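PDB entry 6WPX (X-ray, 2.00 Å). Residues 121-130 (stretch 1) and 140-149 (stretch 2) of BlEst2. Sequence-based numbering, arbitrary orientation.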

# COMPACT_ATOMS: atom_id res chain seq x y z
N GLY A 121 11.09 -1.80 -4.09
CA GLY A 121 12.53 -1.91 -4.28
C GLY A 121 13.31 -1.86 -2.97
O GLY A 121 14.36 -2.47 -2.88
N GLY A 122 12.79 -1.14 -1.96
CA GLY A 122 13.43 -1.05 -0.64
C GLY A 122 13.40 -2.37 0.11
O GLY A 122 14.30 -2.67 0.89
N ILE A 123 12.34 -3.17 -0.12
CA ILE A 123 12.13 -4.50 0.47
C ILE A 123 13.02 -5.50 -0.27
O ILE A 123 13.71 -6.28 0.39
N ASP A 124 13.04 -5.46 -1.63
CA ASP A 124 13.91 -6.32 -2.45
C ASP A 124 15.37 -6.07 -2.03
O ASP A 124 16.18 -7.00 -1.99
N SER A 125 15.68 -4.81 -1.73
CA SER A 125 17.02 -4.39 -1.30
C SER A 125 17.43 -5.07 -0.02
O SER A 125 18.53 -5.63 0.04
N GLN A 126 16.55 -5.06 0.99
CA GLN A 126 16.83 -5.70 2.29
C GLN A 126 16.97 -7.16 2.13
O GLN A 126 17.84 -7.74 2.76
N SER A 127 16.09 -7.77 1.32
CA SER A 127 16.16 -9.20 1.06
C SER A 127 17.51 -9.53 0.43
O SER A 127 18.15 -10.48 0.88
N ALA A 128 17.96 -8.75 -0.58
CA ALA A 128 19.25 -8.97 -1.23
C ALA A 128 20.36 -8.95 -0.19
O ALA A 128 21.14 -9.89 -0.12
N LEU A 129 20.38 -7.93 0.66
CA LEU A 129 21.45 -7.79 1.65
C LEU A 129 21.42 -8.78 2.79
O LEU A 129 22.46 -9.35 3.13
N ILE A 130 20.25 -8.97 3.40
CA ILE A 130 20.12 -9.82 4.57
C ILE A 130 19.95 -11.31 4.23
O ILE A 130 20.70 -12.13 4.74
N ARG A 140 25.36 1.21 2.31
CA ARG A 140 24.14 1.68 2.95
C ARG A 140 22.96 1.60 2.00
O ARG A 140 23.13 1.52 0.78
N VAL A 141 21.78 1.68 2.59
CA VAL A 141 20.51 1.65 1.88
C VAL A 141 19.65 2.84 2.31
O VAL A 141 19.40 3.05 3.50
N ILE A 142 19.13 3.57 1.32
CA ILE A 142 18.16 4.64 1.48
C ILE A 142 16.88 4.17 0.77
O ILE A 142 16.91 3.85 -0.41
N THR A 143 15.78 4.10 1.50
CA THR A 143 14.51 3.68 0.92
C THR A 143 13.59 4.90 0.80
O THR A 143 13.54 5.71 1.72
N LEU A 144 12.88 5.00 -0.33
CA LEU A 144 11.97 6.09 -0.64
C LEU A 144 10.56 5.51 -0.76
O LEU A 144 10.29 4.76 -1.70
N GLY A 145 9.69 5.87 0.18
CA GLY A 145 8.31 5.41 0.21
C GLY A 145 8.17 3.91 0.13
O GLY A 145 7.32 3.40 -0.60
N THR A 146 9.03 3.20 0.86
CA THR A 146 9.01 1.74 0.83
C THR A 146 8.03 1.22 1.87
O THR A 146 8.20 1.52 3.05
N PRO A 147 7.05 0.38 1.48
CA PRO A 147 6.16 -0.20 2.49
C PRO A 147 6.84 -1.34 3.26
O PRO A 147 6.49 -2.51 3.10
N HIS A 148 7.81 -0.99 4.14
CA HIS A 148 8.51 -1.99 4.96
C HIS A 148 7.53 -2.79 5.85
O HIS A 148 7.83 -3.92 6.20
N HIS A 149 6.37 -2.19 6.22
CA HIS A 149 5.37 -2.89 7.05
C HIS A 149 4.14 -3.30 6.21
O HIS A 149 3.12 -3.68 6.76

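A helix laid against a strand must match a row of side chains that recurs every second residue, and residues 121-130 and 140-149 of BlEst2 illustrate how this is done. The two elements run nearly antiparallel, at 156°, with axes 8.3 Å apart at closest approach.

Arg140 opens the strand with its CA-to-CB bond directed away from the helix. Val141 points toward it in the t rotamer; its CG2 lies 3.7 Å from CD2 of Leu129, an apolar contact, while its CG1 sits 4.2 Å from CB of Ser125. Ser125 (m) points toward the strand, yet its OG turns back along its own helix to donate a 2.7 Å hydrogen bond to O of Gly121. Ile142, in keeping with strand alternation, is out of reach. Thr143 (p) points in again, and its CG2 approaches CA of Gly122 at 3.7 Å; its OG1 shares a 2.9 Å hydrogen bond with NE2 of His148, tying strand to loop.

Leu144 and Gly145 make no contact, the latter having a positive phi that suits glycine. Thr146 (m) then places OG1 3.4 Å from CA of Gly122. Here the absence of a side chain is decisive: a CB on Gly122 would point toward stretch 2 and would lie 2.1 Å from Thr146 OG1 and 3.0 Å from Thr143 CG2, both clashes. CG2 of Thr146 meets CG1 of Ile123 at 3.6 Å. Ile123 (m, t) starts sideways, but its end comes nearer, bringing CD1 within 3.4 Å of Pro147 O and 4.2 Å of Pro147 CG.

His148 (m) completes the contact. No direct hydrogen bond joins the stretches; instead, one water donates to OE1 of Gln126 at 2.7 Å and hydrogen-bonds with His148 ND1 at 2.8 Å, bridging two polar atoms that are themselves 4.2 Å apart. His149 points away.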

# COMPACT_ATOMS: atom_id res chain seq x y z
CB ILE A 123 10.64 -4.96 0.46
CG1 ILE A 123 9.70 -3.92 1.13
CG2 ILE A 123 10.50 -6.34 1.13
CD1 ILE A 123 8.19 -4.22 0.75
CB ASP A 124 13.77 -5.97 -3.94
CG ASP A 124 12.38 -6.11 -4.54
OD1 ASP A 124 11.54 -6.83 -3.94
OD2 ASP A 124 12.17 -5.57 -5.65
CB SER A 125 17.11 -2.88 -1.17
OG SER A 125 17.03 -2.34 -2.47
CB GLN A 126 15.73 -5.43 3.31
CG GLN A 126 15.98 -4.23 4.16
CD GLN A 126 15.30 -4.39 5.49
OE1 GLN A 126 14.13 -4.77 5.56
NE2 GLN A 126 15.99 -4.08 6.57
CB SER A 127 15.03 -9.61 0.13
OG SER A 127 15.22 -10.95 -0.28
CB ALA A 128 19.53 -7.89 -2.28
CB LEU A 129 21.45 -6.36 2.20
CG LEU A 129 22.33 -5.37 1.44
CD1 LEU A 129 21.80 -5.09 0.07
CD2 LEU A 129 22.40 -4.09 2.16
CB ILE A 130 18.98 -9.26 5.47
CG1 ILE A 130 19.42 -7.89 6.08
CG2 ILE A 130 18.54 -10.29 6.55
CD1 ILE A 130 18.34 -6.98 6.62
CB ARG A 140 24.31 3.11 3.52
CG ARG A 140 24.50 4.20 2.46
CD ARG A 140 24.69 5.57 3.08
NE ARG A 140 25.90 5.62 3.92
CZ ARG A 140 26.16 6.57 4.81
NH1 ARG A 140 25.31 7.58 4.97
NH2 ARG A 140 27.27 6.53 5.52
CB VAL A 141 19.77 0.31 2.11
CG1 VAL A 141 18.46 0.25 1.32
CG2 VAL A 141 20.67 -0.88 1.74
CB ILE A 142 18.69 5.98 0.95
CG1 ILE A 142 20.00 6.38 1.68
CG2 ILE A 142 17.59 7.08 1.01
CD1 ILE A 142 20.88 7.25 0.88
CB THR A 143 13.88 2.51 1.68
OG1 THR A 143 13.32 2.95 2.91
CG2 THR A 143 14.84 1.33 1.87
CB LEU A 144 12.36 6.77 -1.98
CG LEU A 144 13.86 7.17 -2.19
CD1 LEU A 144 14.08 7.77 -3.59
CD2 LEU A 144 14.33 8.12 -1.12
CB THR A 146 10.41 1.15 1.09
OG1 THR A 146 11.26 1.48 -0.03
CG2 THR A 146 10.36 -0.39 1.28
CB PRO A 147 4.95 -0.68 1.68
CG PRO A 147 5.53 -1.02 0.31
CD PRO A 147 6.74 -0.12 0.12
CB HIS A 148 9.58 -1.33 5.84
CG HIS A 148 10.72 -0.76 5.06
ND1 HIS A 148 11.63 -1.58 4.40
CD2 HIS A 148 11.06 0.53 4.85
CE1 HIS A 148 12.51 -0.76 3.86
NE2 HIS A 148 12.21 0.52 4.10
CB HIS A 149 4.97 -2.07 8.31
CG HIS A 149 6.14 -1.75 9.20
ND1 HIS A 149 6.46 -2.54 10.28
CD2 HIS A 149 7.07 -0.79 9.08
CE1 HIS A 149 7.54 -2.00 10.82
NE2 HIS A 149 7.95 -0.96 10.13
O HOH W 1 11.82 -4.37 4.17